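Local atomic coordinates of tetraacyldisaccharide 4'-kinase (Aquifex aeolicus, PDB entry 4EHX), a protein that phosphorylates the 4'-position of a tetraacyldisaccharide 1-phosphate with ATP, giving lipid IVA in the last of six steps of its pathway. Residues S53-K65 with L300-F314. Sequence-based numbering, arbitrary orientation.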
loop_
_atom_site.group_PDB
_atom_site.type_symbol
_atom_site.label_atom_id
_atom_site.label_comp_id
_atom_site.label_asym_id
_atom_site.label_seq_id
_atom_site.Cartn_x
_atom_site.Cartn_y
_atom_site.Cartn_z
ATOM N N SER A 53 -3.549 -0.889 3.079
ATOM C CA SER A 53 -4.674 -1.513 3.781
ATOM C C SER A 53 -5.400 -2.531 2.915
ATOM O O SER A 53 -5.794 -3.606 3.389
ATOM C CB SER A 53 -5.678 -0.462 4.280
ATOM O OG SER A 53 -5.101 0.353 5.270
ATOM N N PHE A 54 -5.603 -2.207 1.641
ATOM C CA PHE A 54 -6.320 -3.128 0.786
ATOM C C PHE A 54 -5.523 -4.400 0.530
ATOM O O PHE A 54 -6.089 -5.489 0.467
ATOM C CB PHE A 54 -6.746 -2.488 -0.552
ATOM C CG PHE A 54 -7.651 -3.370 -1.341
ATOM C CD1 PHE A 54 -9.010 -3.454 -1.028
ATOM C CD2 PHE A 54 -7.149 -4.162 -2.357
ATOM C CE1 PHE A 54 -9.854 -4.305 -1.728
ATOM C CE2 PHE A 54 -7.981 -5.021 -3.048
ATOM C CZ PHE A 54 -9.337 -5.089 -2.742
ATOM N N VAL A 55 -4.208 -4.275 0.359
ATOM C CA VAL A 55 -3.381 -5.470 0.181
ATOM C C VAL A 55 -3.518 -6.411 1.382
ATOM O O VAL A 55 -3.687 -7.624 1.218
ATOM C CB VAL A 55 -1.885 -5.112 -0.083
ATOM C CG1 VAL A 55 -1.042 -6.360 -0.075
ATOM C CG2 VAL A 55 -1.761 -4.384 -1.428
ATOM N N MET A 56 -3.459 -5.856 2.590
ATOM C CA MET A 56 -3.619 -6.664 3.808
ATOM C C MET A 56 -4.975 -7.357 3.810
ATOM O O MET A 56 -5.096 -8.539 4.131
ATOM C CB MET A 56 -3.515 -5.781 5.049
ATOM C CG MET A 56 -2.132 -5.174 5.270
ATOM S SD MET A 56 -2.204 -3.834 6.492
ATOM C CE MET A 56 -2.642 -4.779 7.952
ATOM N N TYR A 57 -6.002 -6.591 3.468
ATOM C CA TYR A 57 -7.366 -7.094 3.408
ATOM C C TYR A 57 -7.503 -8.234 2.397
ATOM O O TYR A 57 -8.088 -9.283 2.685
ATOM C CB TYR A 57 -8.312 -5.943 3.065
ATOM C CG TYR A 57 -9.685 -6.407 2.663
ATOM C CD1 TYR A 57 -10.648 -6.715 3.624
ATOM C CD2 TYR A 57 -10.026 -6.532 1.320
ATOM C CE1 TYR A 57 -11.917 -7.148 3.247
ATOM C CE2 TYR A 57 -11.282 -6.955 0.935
ATOM C CZ TYR A 57 -12.221 -7.267 1.899
ATOM O OH TYR A 57 -13.461 -7.696 1.497
ATOM N N LEU A 58 -6.948 -8.024 1.209
ATOM C CA LEU A 58 -6.982 -9.024 0.149
ATOM C C LEU A 58 -6.209 -10.285 0.536
ATOM O O LEU A 58 -6.667 -11.406 0.304
ATOM C CB LEU A 58 -6.395 -8.413 -1.141
ATOM C CG LEU A 58 -6.231 -9.326 -2.349
ATOM C CD1 LEU A 58 -7.601 -9.857 -2.778
ATOM C CD2 LEU A 58 -5.556 -8.538 -3.495
ATOM N N ALA A 59 -5.038 -10.112 1.141
ATOM C CA ALA A 59 -4.251 -11.276 1.537
ATOM C C ALA A 59 -5.036 -12.111 2.549
ATOM O O ALA A 59 -4.989 -13.347 2.523
ATOM C CB ALA A 59 -2.883 -10.850 2.104
ATOM N N ASP A 60 -5.788 -11.439 3.419
ATOM C CA ASP A 60 -6.638 -12.134 4.379
ATOM C C ASP A 60 -7.774 -12.918 3.711
ATOM O O ASP A 60 -8.148 -13.997 4.172
ATOM C CB ASP A 60 -7.218 -11.163 5.421
ATOM C CG ASP A 60 -8.109 -11.870 6.429
ATOM O OD1 ASP A 60 -7.545 -12.503 7.340
ATOM O OD2 ASP A 60 -9.359 -11.819 6.307
ATOM N N LEU A 61 -8.322 -12.385 2.625
ATOM C CA LEU A 61 -9.357 -13.111 1.893
ATOM C C LEU A 61 -8.770 -14.413 1.346
ATOM O O LEU A 61 -9.471 -15.421 1.220
ATOM C CB LEU A 61 -9.928 -12.271 0.742
ATOM C CG LEU A 61 -10.780 -11.050 1.091
ATOM C CD1 LEU A 61 -11.309 -10.393 -0.177
ATOM C CD2 LEU A 61 -11.932 -11.443 2.030
ATOM N N LEU A 62 -7.477 -14.383 1.043
ATOM C CA LEU A 62 -6.758 -15.537 0.485
ATOM C C LEU A 62 -5.972 -16.327 1.530
ATOM O O LEU A 62 -4.962 -16.959 1.211
ATOM C CB LEU A 62 -5.786 -15.039 -0.595
ATOM C CG LEU A 62 -6.435 -14.448 -1.845
ATOM C CD1 LEU A 62 -5.480 -13.515 -2.601
ATOM C CD2 LEU A 62 -6.934 -15.585 -2.757
ATOM N N LYS A 63 -6.432 -16.302 2.778
ATOM C CA LYS A 63 -5.688 -16.948 3.863
ATOM C C LYS A 63 -5.538 -18.464 3.691
ATOM O O LYS A 63 -4.686 -19.094 4.322
ATOM C CB LYS A 63 -6.337 -16.641 5.210
ATOM C CG LYS A 63 -7.733 -17.195 5.365
ATOM C CD LYS A 63 -8.283 -16.855 6.755
ATOM C CE LYS A 63 -9.691 -17.417 6.903
ATOM N NZ LYS A 63 -10.315 -17.137 8.228
ATOM N N ASP A 64 -6.367 -19.046 2.839
ATOM C CA ASP A 64 -6.310 -20.479 2.582
ATOM C C ASP A 64 -5.305 -20.837 1.479
ATOM O O ASP A 64 -5.117 -22.010 1.170
ATOM C CB ASP A 64 -7.707 -21.004 2.229
ATOM C CG ASP A 64 -8.708 -20.812 3.371
ATOM O OD1 ASP A 64 -8.360 -21.112 4.537
ATOM O OD2 ASP A 64 -9.840 -20.348 3.105
ATOM N N LYS A 65 -4.669 -19.825 0.886
ATOM C CA LYS A 65 -3.708 -20.031 -0.197
ATOM C C LYS A 65 -2.302 -19.600 0.220
ATOM O O LYS A 65 -2.134 -18.777 1.128
ATOM C CB LYS A 65 -4.097 -19.207 -1.434
ATOM C CG LYS A 65 -5.421 -19.591 -2.076
ATOM C CD LYS A 65 -5.356 -20.991 -2.679
ATOM C CE LYS A 65 -6.566 -21.281 -3.556
ATOM N NZ LYS A 65 -6.442 -22.637 -4.172
ATOM N N LEU A 300 -15.362 -3.605 3.448
ATOM C CA LEU A 300 -15.686 -3.482 2.028
ATOM C C LEU A 300 -17.128 -3.873 1.747
ATOM O O LEU A 300 -17.556 -4.952 2.129
ATOM C CB LEU A 300 -14.771 -4.399 1.220
ATOM C CG LEU A 300 -14.672 -4.106 -0.283
ATOM C CD1 LEU A 300 -13.759 -2.928 -0.493
ATOM C CD2 LEU A 300 -14.129 -5.311 -1.026
ATOM N N GLU A 301 -17.870 -3.020 1.048
ATOM C CA GLU A 301 -19.228 -3.368 0.645
ATOM C C GLU A 301 -19.236 -4.483 -0.413
ATOM O O GLU A 301 -18.342 -4.547 -1.255
ATOM C CB GLU A 301 -19.969 -2.138 0.116
ATOM C CG GLU A 301 -20.249 -1.089 1.163
ATOM C CD GLU A 301 -21.227 -0.030 0.679
ATOM O OE1 GLU A 301 -21.699 -0.132 -0.476
ATOM O OE2 GLU A 301 -21.522 0.900 1.457
ATOM N N ARG A 302 -20.238 -5.357 -0.353
ATOM C CA ARG A 302 -20.419 -6.437 -1.345
ATOM C C ARG A 302 -19.208 -7.358 -1.377
ATOM O O ARG A 302 -18.806 -7.840 -2.429
ATOM C CB ARG A 302 -20.657 -5.866 -2.744
ATOM C CG ARG A 302 -21.712 -4.776 -2.818
ATOM C CD ARG A 302 -21.665 -4.052 -4.166
ATOM N NE ARG A 302 -22.245 -4.843 -5.251
ATOM C CZ ARG A 302 -21.592 -5.213 -6.351
ATOM N NH1 ARG A 302 -20.324 -4.864 -6.528
ATOM N NH2 ARG A 302 -22.211 -5.931 -7.278
ATOM N N GLU A 303 -18.606 -7.566 -0.212
ATOM C CA GLU A 303 -17.411 -8.391 -0.093
ATOM C C GLU A 303 -17.541 -9.771 -0.771
ATOM O O GLU A 303 -16.599 -10.262 -1.416
ATOM C CB GLU A 303 -17.083 -8.515 1.395
ATOM C CG GLU A 303 -16.240 -9.668 1.801
ATOM C CD GLU A 303 -15.852 -9.530 3.251
ATOM O OE1 GLU A 303 -14.919 -8.751 3.533
ATOM O OE2 GLU A 303 -16.507 -10.162 4.102
ATOM N N GLU A 304 -18.705 -10.391 -0.651
ATOM C CA GLU A 304 -18.899 -11.700 -1.264
ATOM C C GLU A 304 -18.794 -11.670 -2.792
ATOM O O GLU A 304 -18.397 -12.663 -3.396
ATOM C CB GLU A 304 -20.207 -12.350 -0.804
ATOM C CG GLU A 304 -20.114 -12.876 0.625
ATOM C CD GLU A 304 -21.465 -13.001 1.293
ATOM O OE1 GLU A 304 -21.865 -12.048 2.014
ATOM O OE2 GLU A 304 -22.120 -14.051 1.090
ATOM N N LYS A 305 -19.152 -10.547 -3.412
ATOM C CA LYS A 305 -18.978 -10.412 -4.857
ATOM C C LYS A 305 -17.496 -10.335 -5.225
ATOM O O LYS A 305 -17.076 -10.865 -6.253
ATOM C CB LYS A 305 -19.708 -9.189 -5.410
ATOM C CG LYS A 305 -21.212 -9.182 -5.138
ATOM C CD LYS A 305 -21.891 -10.393 -5.738
ATOM C CE LYS A 305 -21.750 -10.415 -7.254
ATOM N NZ LYS A 305 -22.163 -11.729 -7.810
ATOM N N LEU A 306 -16.705 -9.664 -4.400
ATOM C CA LEU A 306 -15.268 -9.629 -4.649
ATOM C C LEU A 306 -14.663 -11.022 -4.470
ATOM O O LEU A 306 -13.827 -11.452 -5.277
ATOM C CB LEU A 306 -14.577 -8.595 -3.762
ATOM C CG LEU A 306 -13.051 -8.576 -3.867
ATOM C CD1 LEU A 306 -12.626 -8.223 -5.310
ATOM C CD2 LEU A 306 -12.457 -7.592 -2.875
ATOM N N LYS A 307 -15.121 -11.744 -3.444
ATOM C CA LYS A 307 -14.633 -13.097 -3.186
ATOM C C LYS A 307 -14.912 -13.982 -4.390
ATOM O O LYS A 307 -14.092 -14.821 -4.761
ATOM C CB LYS A 307 -15.300 -13.712 -1.938
ATOM C CG LYS A 307 -14.827 -13.095 -0.604
ATOM C CD LYS A 307 -15.532 -13.779 0.572
ATOM C CE LYS A 307 -14.983 -13.335 1.930
ATOM N NZ LYS A 307 -15.776 -13.953 3.042
ATOM N N LYS A 308 -16.081 -13.807 -4.995
ATOM C CA LYS A 308 -16.429 -14.587 -6.181
ATOM C C LYS A 308 -15.506 -14.287 -7.355
ATOM O O LYS A 308 -15.103 -15.208 -8.067
ATOM C CB LYS A 308 -17.890 -14.365 -6.580
ATOM C CG LYS A 308 -18.328 -15.146 -7.815
ATOM C CD LYS A 308 -19.844 -15.131 -7.958
ATOM C CE LYS A 308 -20.291 -15.902 -9.193
ATOM N NZ LYS A 308 -21.772 -15.850 -9.365
ATOM N N LEU A 309 -15.171 -13.013 -7.566
ATOM C CA LEU A 309 -14.256 -12.659 -8.653
ATOM C C LEU A 309 -12.907 -13.310 -8.417
ATOM O O LEU A 309 -12.264 -13.782 -9.347
ATOM C CB LEU A 309 -14.043 -11.146 -8.770
ATOM C CG LEU A 309 -15.142 -10.271 -9.371
ATOM C CD1 LEU A 309 -14.741 -8.804 -9.249
ATOM C CD2 LEU A 309 -15.421 -10.641 -10.825
ATOM N N ILE A 310 -12.478 -13.324 -7.162
ATOM C CA ILE A 310 -11.167 -13.866 -6.830
ATOM C C ILE A 310 -11.133 -15.370 -7.054
ATOM O O ILE A 310 -10.227 -15.892 -7.699
ATOM C CB ILE A 310 -10.785 -13.511 -5.399
ATOM C CG1 ILE A 310 -10.587 -11.996 -5.286
ATOM C CG2 ILE A 310 -9.521 -14.258 -4.951
ATOM C CD1 ILE A 310 -10.488 -11.509 -3.859
ATOM N N TYR A 311 -12.141 -16.051 -6.524
ATOM C CA TYR A 311 -12.301 -17.490 -6.688
ATOM C C TYR A 311 -12.201 -17.927 -8.153
ATOM O O TYR A 311 -11.524 -18.914 -8.474
ATOM C CB TYR A 311 -13.639 -17.891 -6.061
ATOM C CG TYR A 311 -14.192 -19.246 -6.430
ATOM C CD1 TYR A 311 -13.706 -20.404 -5.837
ATOM C CD2 TYR A 311 -15.247 -19.361 -7.328
ATOM C CE1 TYR A 311 -14.231 -21.644 -6.156
ATOM C CE2 TYR A 311 -15.780 -20.594 -7.650
ATOM C CZ TYR A 311 -15.268 -21.730 -7.062
ATOM O OH TYR A 311 -15.800 -22.957 -7.384
ATOM N N ARG A 312 -12.852 -17.189 -9.048
ATOM C CA ARG A 312 -12.896 -17.593 -10.457
ATOM C C ARG A 312 -11.557 -17.539 -11.202
ATOM O O ARG A 312 -11.413 -18.186 -12.243
ATOM C CB ARG A 312 -13.963 -16.806 -11.225
ATOM C CG ARG A 312 -15.402 -17.084 -10.772
ATOM C CD ARG A 312 -15.820 -18.521 -11.075
ATOM N NE ARG A 312 -17.182 -18.793 -10.604
ATOM C CZ ARG A 312 -18.272 -18.619 -11.346
ATOM N NH1 ARG A 312 -18.159 -18.182 -12.598
ATOM N NH2 ARG A 312 -19.475 -18.887 -10.844
ATOM N N ILE A 313 -10.576 -16.801 -10.683
ATOM C CA ILE A 313 -9.266 -16.741 -11.348
ATOM C C ILE A 313 -8.404 -17.984 -11.094
ATOM O O ILE A 313 -7.356 -18.152 -11.709
ATOM C CB ILE A 313 -8.441 -15.477 -10.961
ATOM C CG1 ILE A 313 -7.764 -15.674 -9.603
ATOM C CG2 ILE A 313 -9.300 -14.224 -11.033
ATOM C CD1 ILE A 313 -7.083 -14.435 -9.057
ATOM N N PHE A 314 -8.846 -18.858 -10.193
ATOM C CA PHE A 314 -8.131 -20.117 -9.948
ATOM C C PHE A 314 -8.517 -21.276 -10.877
ATOM O O PHE A 314 -8.167 -22.435 -10.631
ATOM C CB PHE A 314 -8.276 -20.540 -8.491
ATOM C CG PHE A 314 -7.493 -19.671 -7.551
ATOM C CD1 PHE A 314 -6.169 -19.969 -7.258
ATOM C CD2 PHE A 314 -8.064 -18.534 -7.000
ATOM C CE1 PHE A 314 -5.430 -19.146 -6.397
ATOM C CE2 PHE A 314 -7.335 -17.705 -6.149
ATOM C CZ PHE A 314 -6.021 -18.015 -5.842
#
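F54, on the helix that follows the predicted ATP-binding P-loop, points the edge of its ring at L306, F54 CZ lying 4.0 Å from L306 CD2. One turn on, Y57 has CG anti to its backbone N (chi1 166°), which carries the phenol across to helix 303-312. There its OH donates a 2.7 Å hydrogen bond to E303 OE1, taken on the anti lone pair with ring and carboxylate nearly coplanar (22°), while L300, at the end of the preceding strand, packs CD2 3.8 Å from Y57 CE2. A phenylalanine in place of Y57 would probably keep the leucine packing but leave the E303 carboxylate without this donor. L58 CD1 presses tightly on I310 CD1 (3.5 Å). L61 is a knob among E303, L306, K307 and I310, its CD2 3.6 Å from K307 CE. L62 CD2 reaches I310 CG2 and the edge of the F314 ring. Past the helix, K65 lays CE over one face of F314 (4.0 Å to the centroid), with NZ in an off-centre cation-pi contact. Helix 303-312 thus crosses the P-loop helix at -68°, held centrally by leucine and isoleucine packing, with the polar contacts of Y57 and K65 toward the ends.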